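Local coordinates for putative two-component sensor histidine kinase protein (Sinorhizobium meliloti, PDB 3HCY), which probably acts as a sensor histidine kinase, passing phosphate from ATP to a protein histidine, and is represented here by its GAF domain, at residues 25-30 against 107-112; 21-26 against 41-46. One frame throughout, in Å; residues are numbered along the deposited sequence.

Contact 1 of 2, residues 25-30 against 107-112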
loop_
_atom_site.group_PDB
_atom_site.type_symbol
_atom_site.label_atom_id
_atom_site.label_comp_id
_atom_site.label_asym_id
_atom_site.label_seq_id
_atom_site.Cartn_x
_atom_site.Cartn_y
_atom_site.Cartn_z
ATOM N N SER A 25 -9.131 -9.531 5.947
ATOM C CA SER A 25 -8.918 -10.605 4.971
ATOM C C SER A 25 -8.711 -10.086 3.558
ATOM O O SER A 25 -9.074 -8.934 3.259
ATOM C CB SER A 25 -10.142 -11.481 4.960
ATOM O OG SER A 25 -11.302 -10.695 4.654
ATOM N N ILE A 26 -8.161 -10.940 2.684
ATOM C CA ILE A 26 -8.089 -10.628 1.236
ATOM C C ILE A 26 -8.744 -11.769 0.476
ATOM O O ILE A 26 -8.488 -12.940 0.786
ATOM C CB ILE A 26 -6.621 -10.423 0.710
ATOM C CG1 ILE A 26 -5.886 -9.352 1.570
ATOM C CG2 ILE A 26 -6.636 -10.078 -0.793
ATOM C CD1 ILE A 26 -4.337 -9.405 1.679
ATOM N N LEU A 27 -9.594 -11.441 -0.501
ATOM C CA LEU A 27 -10.205 -12.470 -1.319
ATOM C C LEU A 27 -10.015 -12.086 -2.790
ATOM O O LEU A 27 -10.040 -10.912 -3.175
ATOM C CB LEU A 27 -11.708 -12.684 -0.961
ATOM C CG LEU A 27 -12.172 -12.893 0.509
ATOM C CD1 LEU A 27 -12.015 -11.599 1.382
ATOM C CD2 LEU A 27 -13.594 -13.408 0.671
ATOM N N LEU A 28 -9.875 -13.104 -3.618
ATOM C CA LEU A 28 -9.665 -12.910 -5.052
ATOM C C LEU A 28 -10.599 -13.828 -5.864
ATOM O O LEU A 28 -11.027 -14.871 -5.381
ATOM C CB LEU A 28 -8.170 -13.196 -5.398
ATOM C CG LEU A 28 -7.147 -12.126 -4.959
ATOM C CD1 LEU A 28 -5.809 -12.475 -5.469
ATOM C CD2 LEU A 28 -7.554 -10.761 -5.459
ATOM N N PHE A 29 -10.954 -13.428 -7.077
ATOM C CA PHE A 29 -11.730 -14.312 -7.936
ATOM C C PHE A 29 -10.932 -15.488 -8.351
ATOM O O PHE A 29 -9.708 -15.403 -8.450
ATOM C CB PHE A 29 -12.209 -13.633 -9.198
ATOM C CG PHE A 29 -13.419 -12.807 -8.971
ATOM C CD1 PHE A 29 -14.552 -13.380 -8.405
ATOM C CD2 PHE A 29 -13.429 -11.462 -9.280
ATOM C CE1 PHE A 29 -15.651 -12.635 -8.160
ATOM C CE2 PHE A 29 -14.522 -10.731 -9.050
ATOM C CZ PHE A 29 -15.642 -11.312 -8.478
ATOM N N ASP A 30 -11.651 -16.587 -8.576
ATOM C CA ASP A 30 -11.084 -17.822 -9.031
ATOM C C ASP A 30 -11.683 -18.066 -10.402
ATOM O O ASP A 30 -12.533 -17.313 -10.858
ATOM C CB ASP A 30 -11.372 -18.944 -8.009
ATOM C CG ASP A 30 -12.712 -19.541 -8.173
ATOM O OD1 ASP A 30 -13.362 -19.213 -9.173
ATOM O OD2 ASP A 30 -13.130 -20.331 -7.305
ATOM N N LYS A 107 -11.251 -8.441 -3.389
ATOM C CA LYS A 107 -11.697 -7.497 -2.389
ATOM C C LYS A 107 -10.845 -7.718 -1.160
ATOM O O LYS A 107 -10.236 -8.780 -1.026
ATOM C CB LYS A 107 -13.208 -7.682 -2.079
ATOM C CG LYS A 107 -13.665 -8.963 -1.209
ATOM C CD LYS A 107 -15.255 -9.114 -1.252
ATOM C CE LYS A 107 -15.922 -9.942 -0.117
ATOM N NZ LYS A 107 -17.458 -9.884 -0.235
ATOM N N PHE A 108 -10.779 -6.710 -0.298
ATOM C CA PHE A 108 -10.203 -6.918 1.017
ATOM C C PHE A 108 -11.137 -6.298 2.037
ATOM O O PHE A 108 -11.856 -5.348 1.728
ATOM C CB PHE A 108 -8.715 -6.440 1.132
ATOM C CG PHE A 108 -8.524 -5.110 1.846
ATOM C CD1 PHE A 108 -8.554 -5.036 3.207
ATOM C CD2 PHE A 108 -8.302 -3.962 1.142
ATOM C CE1 PHE A 108 -8.388 -3.823 3.848
ATOM C CE2 PHE A 108 -8.147 -2.759 1.771
ATOM C CZ PHE A 108 -8.204 -2.684 3.113
ATOM N N MET A 109 -11.152 -6.904 3.222
ATOM C CA MET A 109 -12.232 -6.718 4.168
ATOM C C MET A 109 -11.593 -6.320 5.482
ATOM O O MET A 109 -10.545 -6.882 5.889
ATOM C CB MET A 109 -13.078 -8.019 4.391
ATOM C CG MET A 109 -13.660 -8.766 3.162
ATOM S SD MET A 109 -15.049 -7.927 2.512
ATOM C CE MET A 109 -15.871 -7.480 4.028
ATOM N N THR A 110 -12.242 -5.365 6.138
ATOM C CA THR A 110 -11.955 -5.072 7.522
ATOM C C THR A 110 -13.194 -5.496 8.277
ATOM O O THR A 110 -14.289 -5.279 7.812
ATOM C CB THR A 110 -11.784 -3.602 7.719
ATOM O OG1 THR A 110 -12.912 -2.962 7.109
ATOM C CG2 THR A 110 -10.496 -3.125 7.085
ATOM N N TYR A 111 -12.998 -6.109 9.427
ATOM C CA TYR A 111 -14.074 -6.617 10.261
ATOM C C TYR A 111 -13.933 -5.946 11.627
ATOM O O TYR A 111 -12.807 -5.669 12.079
ATOM C CB TYR A 111 -13.945 -8.128 10.431
ATOM C CG TYR A 111 -13.934 -8.909 9.145
ATOM C CD1 TYR A 111 -15.111 -9.190 8.466
ATOM C CD2 TYR A 111 -12.747 -9.410 8.604
ATOM C CE1 TYR A 111 -15.115 -9.938 7.269
ATOM C CE2 TYR A 111 -12.751 -10.163 7.400
ATOM C CZ TYR A 111 -13.934 -10.415 6.764
ATOM O OH TYR A 111 -13.968 -11.111 5.597
ATOM N N TYR A 112 -15.058 -5.668 12.265
ATOM C CA TYR A 112 -15.061 -5.132 13.617
ATOM C C TYR A 112 -16.034 -5.943 14.454
ATOM O O TYR A 112 -17.188 -6.150 14.035
ATOM C CB TYR A 112 -15.501 -3.679 13.623
ATOM C CG TYR A 112 -14.543 -2.757 12.909
ATOM C CD1 TYR A 112 -13.630 -1.986 13.616
ATOM C CD2 TYR A 112 -14.567 -2.644 11.519
ATOM C CE1 TYR A 112 -12.789 -1.122 12.977
ATOM C CE2 TYR A 112 -13.701 -1.797 10.868
ATOM C CZ TYR A 112 -12.818 -1.034 11.598
ATOM O OH TYR A 112 -11.940 -0.186 10.927
#
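Ser25 keeps OG between its backbone N and carbonyl carbon (chi1 57°), while Tyr111 places CG beside its own backbone N (chi1 -57°). From these starting points the two hydroxyls come together, Ser25 OG lying 2.9 Å from Tyr111 OH in a hydrogen bond. Ser25 CB meets the phenol ring at its edge, 3.8 Å from Tyr111 CE2, an approach suited to a side chain as short as serine. Behind this pair run two antiparallel strands of the GAF domain sheet. Ser25 with Met109 and Leu27 with Lys107 are hydrogen-bonded pairs, each joined by two backbone bonds, and the straightest runs 2.8 Å from Leu27 N to Lys107 O at 178°. Between them sits the non-hydrogen-bonded pair Ile26 and Phe108, whose side chains occupy the other face and touch at Ile26 CG1 and Phe108 CB, 4.1 Å apart. Helix 5-19 packs on that face through Leu12 and Ile15, and the Phe108 ring also meets that of Phe96; bulky apolar residues suit such a place. On the face of Ser25, Leu27 CD1 packs 3.7 Å from Met109 CG and 4.0 Å from Lys107 CG. Beyond CG the methionine bends, its end leading away, whereas lysine lies alongside the leucine, offering its CG methylene and carrying its extended chain on to a weak hydrogen bond between NZ and His54 O. The join probably buries its polar groups at modest cost: backbone groups pair across the strands, and the two hydroxyls share one hydrogen bond, either being able to donate.

Contact 2 of 2, residues 21-26 against 41-46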
loop_
_atom_site.group_PDB
_atom_site.type_symbol
_atom_site.label_atom_id
_atom_site.label_comp_id
_atom_site.label_asym_id
_atom_site.label_seq_id
_atom_site.Cartn_x
_atom_site.Cartn_y
_atom_site.Cartn_z
ATOM N N CYS A 21 -8.687 -2.152 13.173
ATOM C CA CYS A 21 -9.901 -2.924 13.155
ATOM C C CYS A 21 -9.540 -4.238 13.829
ATOM O O CYS A 21 -8.408 -4.421 14.266
ATOM C CB CYS A 21 -10.348 -3.141 11.700
ATOM S SG CYS A 21 -8.997 -3.720 10.547
ATOM N N ASP A 22 -10.489 -5.160 13.885
ATOM C CA ASP A 22 -10.376 -6.325 14.734
ATOM C C ASP A 22 -9.818 -7.582 14.076
ATOM O O ASP A 22 -9.235 -8.447 14.754
ATOM C CB ASP A 22 -11.762 -6.592 15.308
ATOM C CG ASP A 22 -12.147 -5.562 16.307
ATOM O OD1 ASP A 22 -11.282 -4.801 16.788
ATOM O OD2 ASP A 22 -13.363 -5.526 16.605
ATOM N N ARG A 23 -10.102 -7.678 12.773
ATOM C CA ARG A 23 -9.747 -8.789 11.924
ATOM C C ARG A 23 -9.777 -8.209 10.528
ATOM O O ARG A 23 -10.404 -7.158 10.320
ATOM C CB ARG A 23 -10.758 -9.949 12.002
ATOM C CG ARG A 23 -11.590 -10.099 13.268
ATOM C CD ARG A 23 -12.722 -11.071 13.035
ATOM N NE ARG A 23 -13.643 -11.205 14.161
ATOM C CZ ARG A 23 -14.012 -12.372 14.712
ATOM N NH1 ARG A 23 -13.538 -13.532 14.243
ATOM N NH2 ARG A 23 -14.875 -12.398 15.746
ATOM N N ALA A 24 -9.104 -8.882 9.596
ATOM C CA ALA A 24 -9.039 -8.477 8.213
ATOM C C ALA A 24 -8.812 -9.709 7.240
ATOM O O ALA A 24 -8.374 -10.807 7.655
ATOM C CB ALA A 24 -7.968 -7.424 8.047
ATOM N N SER A 25 -9.131 -9.531 5.947
ATOM C CA SER A 25 -8.918 -10.605 4.971
ATOM C C SER A 25 -8.711 -10.086 3.558
ATOM O O SER A 25 -9.074 -8.934 3.259
ATOM C CB SER A 25 -10.142 -11.481 4.960
ATOM O OG SER A 25 -11.302 -10.695 4.654
ATOM N N ILE A 26 -8.161 -10.940 2.684
ATOM C CA ILE A 26 -8.089 -10.628 1.236
ATOM C C ILE A 26 -8.744 -11.769 0.476
ATOM O O ILE A 26 -8.488 -12.940 0.786
ATOM C CB ILE A 26 -6.621 -10.423 0.710
ATOM C CG1 ILE A 26 -5.886 -9.352 1.570
ATOM C CG2 ILE A 26 -6.636 -10.078 -0.793
ATOM C CD1 ILE A 26 -4.337 -9.405 1.679
ATOM N N ARG A 41 -6.596 -12.623 8.927
ATOM C CA ARG A 41 -6.541 -12.838 10.376
ATOM C C ARG A 41 -7.631 -12.132 11.115
ATOM O O ARG A 41 -8.137 -11.181 10.594
ATOM C CB ARG A 41 -5.220 -12.331 10.928
ATOM C CG ARG A 41 -4.642 -11.080 10.402
ATOM C CD ARG A 41 -3.074 -11.305 10.349
ATOM N NE ARG A 41 -2.225 -10.103 10.167
ATOM C CZ ARG A 41 -1.032 -10.055 9.563
ATOM N NH1 ARG A 41 -0.489 -11.100 8.965
ATOM N NH2 ARG A 41 -0.409 -8.898 9.502
ATOM N N GLY A 42 -8.053 -12.526 12.303
ATOM C CA GLY A 42 -8.272 -13.848 12.756
ATOM C C GLY A 42 -9.767 -14.067 12.404
ATOM O O GLY A 42 -10.654 -13.771 13.173
ATOM N N LEU A 43 -10.004 -14.439 11.146
ATOM C CA LEU A 43 -11.158 -15.202 10.759
ATOM C C LEU A 43 -10.802 -16.666 10.987
ATOM O O LEU A 43 -9.643 -17.084 10.822
ATOM C CB LEU A 43 -11.465 -15.009 9.256
ATOM C CG LEU A 43 -11.817 -13.562 8.872
ATOM C CD1 LEU A 43 -12.195 -13.426 7.403
ATOM C CD2 LEU A 43 -12.918 -12.998 9.784
ATOM N N SER A 44 -11.818 -17.452 11.329
ATOM C CA SER A 44 -11.652 -18.892 11.360
ATOM C C SER A 44 -11.888 -19.453 9.929
ATOM O O SER A 44 -12.605 -18.852 9.098
ATOM C CB SER A 44 -12.647 -19.497 12.325
ATOM O OG SER A 44 -13.907 -19.384 11.716
ATOM N N GLU A 45 -11.325 -20.640 9.693
ATOM C CA GLU A 45 -11.603 -21.410 8.493
ATOM C C GLU A 45 -13.059 -21.761 8.384
ATOM O O GLU A 45 -13.656 -21.680 7.322
ATOM C CB GLU A 45 -10.768 -22.645 8.536
ATOM C CG GLU A 45 -9.306 -22.270 8.282
ATOM C CD GLU A 45 -8.315 -23.407 8.476
ATOM O OE1 GLU A 45 -8.692 -24.507 8.972
ATOM O OE2 GLU A 45 -7.133 -23.184 8.116
ATOM N N HIS A 46 -13.667 -22.074 9.511
ATOM C CA HIS A 46 -15.079 -22.317 9.508
ATOM C C HIS A 46 -15.762 -21.173 8.828
ATOM O O HIS A 46 -16.567 -21.385 7.946
ATOM C CB HIS A 46 -15.587 -22.450 10.906
ATOM C CG HIS A 46 -17.032 -22.802 10.979
ATOM N ND1 HIS A 46 -17.494 -24.094 10.800
ATOM C CD2 HIS A 46 -18.127 -22.040 11.247
ATOM C CE1 HIS A 46 -18.814 -24.106 10.953
ATOM N NE2 HIS A 46 -19.223 -22.873 11.214
#
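Ala24 and Arg41 form an antiparallel hydrogen-bonded pair at the open end of a beta-hairpin, where strands 23-29 and 35-41 lie side by side in the GAF domain sheet. Here the backbones are held closely: Ala24 N donates to Arg41 O at 2.7 Å and 165°, and Arg41 N returns a bond of 2.8 Å to Ala24 O. The small methyl of Ala24 suits a place against Ile15 of helix 5-19. Arg41, on the same face, sends its long chain to that helix, where the guanidinium makes salt bridges with Asp13 and Glu9.

The other tightly packed element is Leu43, which reaches back over the strand. Its CG sits beside the backbone N (chi1 -63°), and the fork of the side chain then divides its two methyls between two residues: CD1 lies 3.7 Å from Ser25 CB, and CD2 3.8 Å from Arg23 CD. A branched apolar residue fits because Phe37, Tyr111 and Ile90 also touch it. Arg23 comes from a classic beta bulge, formed with Asp22 opposite Tyr111, and its CB, CG and CD belong to this packed part, passing beside Gly42.

Only exposed Gly42 and the guanidinium end of Arg23 form the looser side. Gly42 follows a peptide bond modelled as cis and takes part through its backbone alone. The guanidinium finds its main partner in Asp113, a salt bridge through NE, while NH1 also pairs with Glu88. That same NH1 donates to Gly42 O at 3.1 Å, lying in the carbonyl plane, although the oxygen sits 29° out of the guanidinium plane.

How the contacts relate
Contacts 1 and 2 lie with their centres about 9 Å apart and share strand 23-29, including Ser25 and Ile26. In the antiparallel sheet this strand runs between 104-112, its partner in contact 1, and 35-41, which leads into 41-46 of contact 2. Along the chain 21-30 comes first, then 41-46 and, much later, 107-112. Contact 1 is near the centre of the domain, contact 2 toward its surface. They touch directly: Tyr111 N and O are probably hydrogen-bonded to Arg23 O and Asp22 N, and the Tyr111 ring packs on Leu43. One strand thus ties an early hairpin to a late part of the same GAF domain.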